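Sfrice_029225 (Spodoptera frugiperda, PDB 6I50) is an insect Eiger-type cytokine of the tumour necrosis factor family that forms a trimer and probably signals by binding TNF receptors. Local coordinates at residues G27-H37 / V137-M148; I85-N93 / C121-G132. All coordinates share one frame; numbering follows the deposited sequence.

Contact 1 of 2, residues G27-H37 / V137-M148; sequences GLVRVSHDAPH and VRNTAGDRHSLM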
loop_
_atom_site.group_PDB
_atom_site.type_symbol
_atom_site.label_atom_id
_atom_site.label_comp_id
_atom_site.label_asym_id
_atom_site.label_seq_id
_atom_site.Cartn_x
_atom_site.Cartn_y
_atom_site.Cartn_z
ATOM N N GLY A 27 16.254 -17.443 -1.689
ATOM C CA GLY A 27 15.666 -16.780 -2.844
ATOM C C GLY A 27 16.309 -15.447 -3.206
ATOM O O GLY A 27 15.685 -14.591 -3.845
ATOM N N LEU A 28 17.567 -15.277 -2.809
ATOM C CA LEU A 28 18.275 -14.018 -3.007
ATOM C C LEU A 28 18.736 -13.881 -4.454
ATOM O O LEU A 28 19.398 -14.775 -4.990
ATOM C CB LEU A 28 19.471 -13.937 -2.055
ATOM C CG LEU A 28 20.215 -12.607 -1.920
ATOM C CD1 LEU A 28 19.330 -11.560 -1.269
ATOM C CD2 LEU A 28 21.501 -12.794 -1.124
ATOM N N VAL A 29 18.402 -12.752 -5.077
ATOM C CA VAL A 29 18.735 -12.480 -6.469
ATOM C C VAL A 29 19.439 -11.133 -6.555
ATOM O O VAL A 29 18.961 -10.140 -5.995
ATOM C CB VAL A 29 17.479 -12.484 -7.364
ATOM C CG1 VAL A 29 17.831 -12.069 -8.788
ATOM C CG2 VAL A 29 16.825 -13.862 -7.356
ATOM N N ARG A 30 20.567 -11.099 -7.262
ATOM C CA ARG A 30 21.245 -9.850 -7.590
ATOM C C ARG A 30 20.682 -9.318 -8.899
ATOM O O ARG A 30 20.619 -10.045 -9.895
ATOM C CB ARG A 30 22.760 -10.049 -7.717
ATOM C CG ARG A 30 23.577 -8.775 -7.511
ATOM C CD ARG A 30 24.961 -8.875 -8.152
ATOM N NE ARG A 30 26.029 -8.998 -7.160
ATOM C CZ ARG A 30 26.673 -7.970 -6.611
ATOM N NH1 ARG A 30 27.633 -8.182 -5.718
ATOM N NH2 ARG A 30 26.362 -6.731 -6.953
ATOM N N VAL A 31 20.266 -8.056 -8.893
ATOM C CA VAL A 31 19.706 -7.402 -10.069
ATOM C C VAL A 31 20.725 -6.385 -10.559
ATOM O O VAL A 31 21.077 -5.449 -9.829
ATOM C CB VAL A 31 18.357 -6.734 -9.760
ATOM C CG1 VAL A 31 17.861 -5.953 -10.972
ATOM C CG2 VAL A 31 17.337 -7.782 -9.338
ATOM N N SER A 32 21.196 -6.565 -11.792
ATOM C CA SER A 32 22.220 -5.689 -12.336
ATOM C C SER A 32 21.644 -4.313 -12.655
ATOM O O SER A 32 20.433 -4.132 -12.805
ATOM C CB SER A 32 22.832 -6.304 -13.592
ATOM O OG SER A 32 23.364 -7.586 -13.310
ATOM N N HIS A 33 22.541 -3.333 -12.755
ATOM C CA HIS A 33 22.145 -1.973 -13.095
ATOM C C HIS A 33 21.343 -1.955 -14.388
ATOM O O HIS A 33 21.765 -2.515 -15.406
ATOM C CB HIS A 33 23.383 -1.083 -13.230
ATOM C CG HIS A 33 23.068 0.357 -13.501
ATOM N ND1 HIS A 33 23.418 0.990 -14.674
ATOM C CD2 HIS A 33 22.427 1.285 -12.751
ATOM C CE1 HIS A 33 23.010 2.246 -14.635
ATOM N NE2 HIS A 33 22.406 2.451 -13.477
ATOM N N ASP A 34 20.171 -1.322 -14.328
ATOM C CA ASP A 34 19.255 -1.115 -15.445
ATOM C C ASP A 34 18.605 -2.400 -15.946
ATOM O O ASP A 34 17.909 -2.371 -16.971
ATOM C CB ASP A 34 19.933 -0.400 -16.618
ATOM C CG ASP A 34 18.949 0.398 -17.443
ATOM O OD1 ASP A 34 18.226 1.227 -16.851
ATOM O OD2 ASP A 34 18.894 0.192 -18.672
ATOM N N ALA A 35 18.798 -3.522 -15.256
ATOM C CA ALA A 35 18.030 -4.691 -15.667
ATOM C C ALA A 35 16.705 -4.740 -14.913
ATOM O O ALA A 35 16.649 -4.388 -13.731
ATOM C CB ALA A 35 18.810 -5.975 -15.406
ATOM N N PRO A 36 15.622 -5.159 -15.558
ATOM C CA PRO A 36 14.357 -5.309 -14.838
ATOM C C PRO A 36 14.359 -6.552 -13.965
ATOM O O PRO A 36 15.014 -7.551 -14.267
ATOM C CB PRO A 36 13.325 -5.430 -15.964
ATOM C CG PRO A 36 14.083 -6.038 -17.094
ATOM C CD PRO A 36 15.506 -5.534 -16.980
ATOM N N HIS A 37 13.622 -6.469 -12.860
ATOM C CA HIS A 37 13.323 -7.667 -12.088
ATOM C C HIS A 37 12.591 -8.658 -12.986
ATOM O O HIS A 37 11.622 -8.297 -13.662
ATOM C CB HIS A 37 12.474 -7.308 -10.864
ATOM C CG HIS A 37 13.211 -6.507 -9.831
ATOM N ND1 HIS A 37 13.817 -7.088 -8.738
ATOM C CD2 HIS A 37 13.445 -5.177 -9.727
ATOM C CE1 HIS A 37 14.390 -6.150 -8.003
ATOM N NE2 HIS A 37 14.181 -4.981 -8.582
ATOM N N VAL A 137 9.795 -3.359 -13.353
ATOM C CA VAL A 137 10.347 -2.768 -12.139
ATOM C C VAL A 137 11.862 -2.827 -12.242
ATOM O O VAL A 137 12.434 -3.906 -12.446
ATOM C CB VAL A 137 9.860 -3.497 -10.876
ATOM C CG1 VAL A 137 10.286 -2.727 -9.634
ATOM C CG2 VAL A 137 8.352 -3.671 -10.896
ATOM N N ARG A 138 12.518 -1.679 -12.096
ATOM C CA ARG A 138 13.972 -1.613 -12.056
ATOM C C ARG A 138 14.410 -0.963 -10.754
ATOM O O ARG A 138 13.711 -0.111 -10.206
ATOM C CB ARG A 138 14.547 -0.811 -13.235
ATOM C CG ARG A 138 14.467 -1.523 -14.572
ATOM C CD ARG A 138 15.165 -0.732 -15.675
ATOM N NE ARG A 138 15.142 -1.481 -16.928
ATOM C CZ ARG A 138 14.096 -1.523 -17.753
ATOM N NH1 ARG A 138 13.002 -0.834 -17.471
ATOM N NH2 ARG A 138 14.147 -2.245 -18.866
ATOM N N ASN A 139 15.574 -1.365 -10.257
ATOM C CA ASN A 139 16.181 -0.605 -9.177
ATOM C C ASN A 139 16.760 0.686 -9.747
ATOM O O ASN A 139 17.123 0.760 -10.926
ATOM C CB ASN A 139 17.257 -1.439 -8.477
ATOM C CG ASN A 139 16.699 -2.719 -7.885
ATOM O OD1 ASN A 139 15.548 -2.759 -7.432
ATOM N ND2 ASN A 139 17.501 -3.779 -7.900
ATOM N N THR A 140 16.803 1.729 -8.916
ATOM C CA THR A 140 17.309 3.009 -9.397
ATOM C C THR A 140 18.826 3.042 -9.490
ATOM O O THR A 140 19.366 3.816 -10.285
ATOM C CB THR A 140 16.842 4.148 -8.493
ATOM O OG1 THR A 140 17.540 4.068 -7.243
ATOM C CG2 THR A 140 15.351 4.050 -8.250
ATOM N N ALA A 141 19.523 2.235 -8.697
ATOM C CA ALA A 141 20.975 2.194 -8.705
ATOM C C ALA A 141 21.439 0.760 -8.905
ATOM O O ALA A 141 20.706 -0.201 -8.648
ATOM C CB ALA A 141 21.571 2.764 -7.414
ATOM N N GLY A 142 22.679 0.629 -9.357
ATOM C CA GLY A 142 23.165 -0.663 -9.788
ATOM C C GLY A 142 23.345 -1.640 -8.644
ATOM O O GLY A 142 23.704 -1.279 -7.524
ATOM N N ASP A 143 23.066 -2.906 -8.951
ATOM C CA ASP A 143 23.440 -4.033 -8.112
ATOM C C ASP A 143 22.884 -3.933 -6.700
ATOM O O ASP A 143 23.594 -3.577 -5.755
ATOM C CB ASP A 143 24.956 -4.171 -8.094
ATOM C CG ASP A 143 25.497 -4.669 -9.416
ATOM O OD1 ASP A 143 24.993 -4.221 -10.471
ATOM O OD2 ASP A 143 26.414 -5.517 -9.403
ATOM N N ARG A 144 21.606 -4.250 -6.565
ATOM C CA ARG A 144 20.970 -4.463 -5.280
ATOM C C ARG A 144 20.480 -5.901 -5.237
ATOM O O ARG A 144 20.152 -6.491 -6.274
ATOM C CB ARG A 144 19.803 -3.491 -5.057
ATOM C CG ARG A 144 20.199 -2.024 -5.104
ATOM C CD ARG A 144 21.083 -1.652 -3.938
ATOM N NE ARG A 144 21.150 -0.203 -3.731
ATOM C CZ ARG A 144 22.087 0.591 -4.239
ATOM N NH1 ARG A 144 22.066 1.893 -3.981
ATOM N NH2 ARG A 144 23.054 0.089 -5.001
ATOM N N HIS A 145 20.459 -6.470 -4.039
ATOM C CA HIS A 145 19.968 -7.823 -3.830
ATOM C C HIS A 145 18.577 -7.783 -3.218
ATOM O O HIS A 145 18.319 -7.020 -2.282
ATOM C CB HIS A 145 20.907 -8.614 -2.920
ATOM C CG HIS A 145 22.290 -8.765 -3.468
ATOM N ND1 HIS A 145 23.203 -7.732 -3.479
ATOM C CD2 HIS A 145 22.916 -9.827 -4.024
ATOM C CE1 HIS A 145 24.335 -8.154 -4.014
ATOM N NE2 HIS A 145 24.186 -9.421 -4.353
ATOM N N SER A 146 17.686 -8.615 -3.749
ATOM C CA SER A 146 16.323 -8.719 -3.251
ATOM C C SER A 146 15.955 -10.187 -3.078
ATOM O O SER A 146 16.531 -11.073 -3.716
ATOM C CB SER A 146 15.322 -8.027 -4.187
ATOM O OG SER A 146 15.540 -8.403 -5.535
ATOM N N LEU A 147 14.986 -10.439 -2.197
ATOM C CA LEU A 147 14.484 -11.789 -1.954
ATOM C C LEU A 147 13.256 -12.017 -2.827
ATOM O O LEU A 147 12.211 -11.386 -2.623
ATOM C CB LEU A 147 14.153 -11.995 -0.479
ATOM C CG LEU A 147 15.338 -12.041 0.479
ATOM C CD1 LEU A 147 14.854 -12.196 1.913
ATOM C CD2 LEU A 147 16.268 -13.184 0.102
ATOM N N MET A 148 13.378 -12.920 -3.795
ATOM C CA MET A 148 12.289 -13.181 -4.733
ATOM C C MET A 148 11.527 -14.428 -4.286
ATOM O O MET A 148 11.610 -15.511 -4.867
ATOM C CB MET A 148 12.829 -13.312 -6.154
ATOM C CG MET A 148 13.699 -12.137 -6.581
ATOM S SD MET A 148 12.893 -10.567 -6.220
ATOM C CE MET A 148 11.403 -10.803 -7.136
HETATM O O HOH W 1 26.457 -4.870 -5.302
HETATM O O HOH W 2 19.700 -3.351 -9.585
HETATM O O HOH W 3 17.545 -2.708 -11.890
HETATM O O HOH W 4 16.836 -3.293 -19.715
HETATM O O HOH W 5 19.561 0.262 -12.096
HETATM O O HOH W 6 9.876 -6.368 -13.791
#

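Contact 2 of 2, residues I85-N93 / C121-G132; sequences ISWVLHRTN and CFSAAALFLKAG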
loop_
_atom_site.group_PDB
_atom_site.type_symbol
_atom_site.label_atom_id
_atom_site.label_comp_id
_atom_site.label_asym_id
_atom_site.label_seq_id
_atom_site.Cartn_x
_atom_site.Cartn_y
_atom_site.Cartn_z
ATOM N N ILE A 85 17.962 1.899 -0.929
ATOM C CA ILE A 85 17.366 0.986 -1.891
ATOM C C ILE A 85 16.133 1.674 -2.459
ATOM O O ILE A 85 15.393 2.344 -1.729
ATOM C CB ILE A 85 17.022 -0.379 -1.257
ATOM C CG1 ILE A 85 16.282 -0.207 0.071
ATOM C CG2 ILE A 85 18.294 -1.182 -1.011
ATOM C CD1 ILE A 85 14.782 -0.324 -0.038
ATOM N N SER A 86 15.938 1.544 -3.768
ATOM C CA SER A 86 14.842 2.242 -4.420
ATOM C C SER A 86 14.534 1.544 -5.734
ATOM O O SER A 86 15.444 1.052 -6.410
ATOM C CB SER A 86 15.194 3.719 -4.648
ATOM O OG SER A 86 14.158 4.409 -5.332
ATOM N N TRP A 87 13.252 1.492 -6.080
ATOM C CA TRP A 87 12.832 0.968 -7.372
ATOM C C TRP A 87 11.941 1.973 -8.092
ATOM O O TRP A 87 11.351 2.876 -7.483
ATOM C CB TRP A 87 12.107 -0.389 -7.245
ATOM C CG TRP A 87 10.874 -0.427 -6.375
ATOM C CD1 TRP A 87 10.775 -0.970 -5.127
ATOM C CD2 TRP A 87 9.560 0.036 -6.717
ATOM N NE1 TRP A 87 9.483 -0.862 -4.659
ATOM C CE2 TRP A 87 8.717 -0.244 -5.615
ATOM C CE3 TRP A 87 9.016 0.666 -7.841
ATOM C CZ2 TRP A 87 7.365 0.094 -5.604
ATOM C CZ3 TRP A 87 7.672 1.002 -7.827
ATOM C CH2 TRP A 87 6.862 0.720 -6.714
ATOM N N VAL A 88 11.862 1.798 -9.413
ATOM C CA VAL A 88 10.988 2.583 -10.277
ATOM C C VAL A 88 10.167 1.630 -11.134
ATOM O O VAL A 88 10.648 0.565 -11.538
ATOM C CB VAL A 88 11.772 3.569 -11.171
ATOM C CG1 VAL A 88 12.241 4.765 -10.349
ATOM C CG2 VAL A 88 12.943 2.873 -11.831
ATOM N N LEU A 89 8.921 2.013 -11.400
ATOM C CA LEU A 89 8.044 1.275 -12.294
ATOM C C LEU A 89 8.097 1.951 -13.660
ATOM O O LEU A 89 7.696 3.108 -13.787
ATOM C CB LEU A 89 6.616 1.265 -11.743
ATOM C CG LEU A 89 5.593 0.552 -12.625
ATOM C CD1 LEU A 89 5.905 -0.935 -12.705
ATOM C CD2 LEU A 89 4.173 0.770 -12.122
ATOM N N HIS A 90 8.603 1.240 -14.668
ATOM C CA HIS A 90 8.791 1.793 -16.005
ATOM C C HIS A 90 7.694 1.319 -16.946
ATOM O O HIS A 90 7.426 0.119 -17.041
ATOM C CB HIS A 90 10.151 1.389 -16.572
ATOM C CG HIS A 90 11.293 2.159 -15.991
ATOM N ND1 HIS A 90 12.558 1.629 -15.858
ATOM C CD2 HIS A 90 11.361 3.425 -15.512
ATOM C CE1 HIS A 90 13.357 2.535 -15.323
ATOM N NE2 HIS A 90 12.655 3.633 -15.102
ATOM N N ARG A 91 7.090 2.259 -17.665
ATOM C CA ARG A 91 6.081 1.960 -18.669
ATOM C C ARG A 91 6.656 2.200 -20.060
ATOM O O ARG A 91 7.228 3.265 -20.332
ATOM C CB ARG A 91 4.829 2.819 -18.465
ATOM C CG ARG A 91 3.638 2.354 -19.297
ATOM C CD ARG A 91 3.287 3.348 -20.382
ATOM N NE ARG A 91 3.022 4.675 -19.841
ATOM C CZ ARG A 91 1.864 5.051 -19.304
ATOM N NH1 ARG A 91 1.719 6.287 -18.839
ATOM N NH2 ARG A 91 0.851 4.197 -19.226
ATOM N N THR A 92 6.523 1.204 -20.929
ATOM C CA THR A 92 6.930 1.317 -22.317
ATOM C C THR A 92 5.752 0.930 -23.198
ATOM O O THR A 92 4.813 0.262 -22.763
ATOM C CB THR A 92 8.143 0.427 -22.637
ATOM O OG1 THR A 92 7.873 -0.920 -22.224
ATOM C CG2 THR A 92 9.398 0.936 -21.925
ATOM N N ASN A 93 5.813 1.362 -24.452
ATOM C CA ASN A 93 4.745 1.107 -25.405
ATOM C C ASN A 93 5.292 1.442 -26.778
ATOM O O ASN A 93 6.180 2.287 -26.907
ATOM C CB ASN A 93 3.496 1.950 -25.084
ATOM C CG ASN A 93 2.299 1.597 -25.953
ATOM O OD1 ASN A 93 2.314 1.823 -27.155
ATOM N ND2 ASN A 93 1.243 1.064 -25.336
ATOM N N CYS A 121 9.949 -2.530 0.143
ATOM C CA CYS A 121 9.601 -1.214 -0.386
ATOM C C CYS A 121 8.328 -1.387 -1.202
ATOM O O CYS A 121 8.360 -1.994 -2.279
ATOM C CB CYS A 121 10.735 -0.640 -1.241
ATOM S SG CYS A 121 10.868 1.189 -1.249
ATOM N N PHE A 122 7.215 -0.868 -0.683
ATOM C CA PHE A 122 5.896 -1.034 -1.280
ATOM C C PHE A 122 5.366 0.309 -1.770
ATOM O O PHE A 122 5.517 1.331 -1.092
ATOM C CB PHE A 122 4.909 -1.637 -0.266
ATOM C CG PHE A 122 3.506 -1.771 -0.789
ATOM C CD1 PHE A 122 2.635 -0.679 -0.812
ATOM C CD2 PHE A 122 3.052 -2.997 -1.252
ATOM C CE1 PHE A 122 1.359 -0.805 -1.321
ATOM C CE2 PHE A 122 1.772 -3.136 -1.752
ATOM C CZ PHE A 122 0.920 -2.037 -1.788
ATOM N N SER A 123 4.713 0.301 -2.933
ATOM C CA SER A 123 3.930 1.456 -3.359
ATOM C C SER A 123 2.791 0.990 -4.252
ATOM O O SER A 123 2.819 -0.112 -4.808
ATOM C CB SER A 123 4.785 2.506 -4.085
ATOM O OG SER A 123 4.080 3.743 -4.185
ATOM N N ALA A 124 1.784 1.851 -4.385
ATOM C CA ALA A 124 0.607 1.532 -5.180
ATOM C C ALA A 124 -0.075 2.827 -5.581
ATOM O O ALA A 124 0.079 3.854 -4.919
ATOM C CB ALA A 124 -0.364 0.627 -4.410
ATOM N N ALA A 125 -0.828 2.770 -6.680
ATOM C CA ALA A 125 -1.583 3.938 -7.123
ATOM C C ALA A 125 -2.569 3.523 -8.202
ATOM O O ALA A 125 -2.421 2.474 -8.832
ATOM C CB ALA A 125 -0.663 5.042 -7.656
ATOM N N ALA A 126 -3.576 4.375 -8.412
ATOM C CA ALA A 126 -4.493 4.236 -9.542
ATOM C C ALA A 126 -3.865 4.900 -10.762
ATOM O O ALA A 126 -3.691 6.122 -10.786
ATOM C CB ALA A 126 -5.848 4.861 -9.220
ATOM N N LEU A 127 -3.520 4.103 -11.773
ATOM C CA LEU A 127 -2.730 4.554 -12.913
ATOM C C LEU A 127 -3.476 4.290 -14.213
ATOM O O LEU A 127 -4.134 3.258 -14.363
ATOM C CB LEU A 127 -1.377 3.832 -12.953
ATOM C CG LEU A 127 -0.439 4.056 -11.764
ATOM C CD1 LEU A 127 0.714 3.058 -11.823
ATOM C CD2 LEU A 127 0.065 5.496 -11.736
ATOM N N PHE A 128 -3.383 5.223 -15.155
ATOM C CA PHE A 128 -3.935 4.978 -16.476
ATOM C C PHE A 128 -2.945 4.146 -17.276
ATOM O O PHE A 128 -1.780 4.523 -17.418
ATOM C CB PHE A 128 -4.235 6.283 -17.209
ATOM C CG PHE A 128 -4.639 6.070 -18.633
ATOM C CD1 PHE A 128 -5.946 5.723 -18.952
ATOM C CD2 PHE A 128 -3.701 6.160 -19.654
ATOM C CE1 PHE A 128 -6.314 5.494 -20.265
ATOM C CE2 PHE A 128 -4.065 5.939 -20.966
ATOM C CZ PHE A 128 -5.369 5.604 -21.272
ATOM N N LEU A 129 -3.414 3.018 -17.805
ATOM C CA LEU A 129 -2.590 2.138 -18.624
ATOM C C LEU A 129 -3.292 1.874 -19.946
ATOM O O LEU A 129 -4.522 1.754 -19.990
ATOM C CB LEU A 129 -2.313 0.809 -17.916
ATOM C CG LEU A 129 -1.675 0.917 -16.526
ATOM C CD1 LEU A 129 -1.588 -0.448 -15.869
ATOM C CD2 LEU A 129 -0.295 1.549 -16.613
ATOM N N LYS A 130 -2.512 1.791 -21.021
ATOM C CA LYS A 130 -3.038 1.504 -22.349
ATOM C C LYS A 130 -2.796 0.049 -22.727
ATOM O O LYS A 130 -1.775 -0.543 -22.368
ATOM C CB LYS A 130 -2.386 2.393 -23.412
ATOM C CG LYS A 130 -2.647 3.868 -23.260
ATOM C CD LYS A 130 -2.276 4.626 -24.527
ATOM C CE LYS A 130 -3.216 4.283 -25.668
ATOM N NZ LYS A 130 -3.258 5.377 -26.679
ATOM N N ALA A 131 -3.738 -0.518 -23.482
ATOM C CA ALA A 131 -3.474 -1.772 -24.168
ATOM C C ALA A 131 -2.156 -1.662 -24.924
ATOM O O ALA A 131 -1.894 -0.661 -25.600
ATOM C CB ALA A 131 -4.621 -2.113 -25.127
ATOM N N GLY A 132 -1.305 -2.677 -24.768
ATOM C CA GLY A 132 0.011 -2.666 -25.371
ATOM C C GLY A 132 1.120 -2.140 -24.481
ATOM O O GLY A 132 2.297 -2.271 -24.841
HETATM O O HOH W 7 -0.481 6.949 -17.400
#

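Contact 1 of 2, residues G27-H37 / V137-M148
Over one face of the His145 ring lies the Arg30 side chain, its CG 3.6 Å from the ring centroid and 28° off the normal, a CH-pi contact. The guanidinium beyond carries CE1 of His145 over its own centre, with the two planes 64° apart, so ring and guanidinium do not stack. A bend at chi3 (-108°) brings Arg30 NH2 to Asp143 OD2 at 2.7 Å, a salt bridge. The His37 ring is met at its edge: His37 NE2 donates to Asn139 OD1 (2.9 Å) near the ring plane but well above the amide plane, and the same oxygen also bonds Tyr78. Pro36 CB lies over the rim of one face of the Arg138 guanidinium, while Arg138 NE donates to Asp34 O (2.9 Å) in the guanidinium plane but from above the carbonyl plane.

Strands 28-31 and 144-147 form an antiparallel ladder, with Val29 N to Ser146 O at 2.9 Å, and Asp143 and Arg144 opposite Val31 form a G1 beta bulge. A water accepting from Asn139 ND2 also lies close to Val31 O. After the Ser32 to Ala35 turn, His37 N bonds Val137 O; the buried imidazole-amide bond probably fixes both groups' rotation where loop 32-37 meets strand 137-139.

Contact 2 of 2, residues I85-N93 / C121-G132
Trp87 meets Cys121 through the indole N-H: Trp87 NE1 donates to Cys121 O at 2.9 Å, nearly straight (170° at the hydrogen). The oxygen lies close to the indole plane, yet the donor stands 54° out of the carbonyl plane, off the lone-pair directions. With CG between the backbone N and the carbonyl carbon, a chi1 of 58° turns the Trp87 indole toward strand 121-129, with Trp87 CH2 3.8 Å from Ser123 CB. Cys121 SG sits obliquely to the five-membered ring of Trp87, 4.9 Å from its centroid. Farther along, Leu89 CD2 and Leu127 CD1 meet tip to tip at 4.2 Å. Arg91 NH2 then uses a lone pair of Phe128 O (3.2 Å), in the carbonyl plane, while a water links NH1 to the same oxygen.

In the next shell, a disulfide ties Cys121 to Cys105 on strand 100-108, whose backbone pairs with Trp87, and Val74, Ile76 and Tyr78 of strand 68-80 pack on the indole. Glu100 and Asp133 form salt bridges with the Arg91 guanidinium, and Asp133 also accepts from Asn93 ND2. Beyond strand 121-129 lies the trimer interface, where Ser123 OG bonds Gln75 of the second subunit and Phe122 meets Phe122 of both other subunits edge-to-face.

The strand axes approach no closer than 8.4 Å, so the two sheets of this TNF jelly roll are joined here by side chains packing together or reaching the opposite backbone. An apolar middle lies between one indole-carbonyl bond and a charged arginine, whose two acidic partners probably offset its charge.

The centres of contact 1 and contact 2 lie about 16 Å apart, and the two meet where strand 84-92 runs beside strand 134-139 in one sheet, at and just beyond the latter's end: Arg138 O is 2.8 Å from Val88 N, a probable hydrogen bond, and Thr140 N is 2.9 Å from Ser86 O, probably another. Along the chain the order is 27-37, 85-93, 121-132, 137-148, so contact 1 encloses contact 2. Contact 2 faces the two sheets directly, nearer the chain centre and beside the trimer interface. Contact 1 adds strand 28-31 to one sheet and, through the loop that follows, reaches strand 134-139 of the other; no other subunit touches its segments.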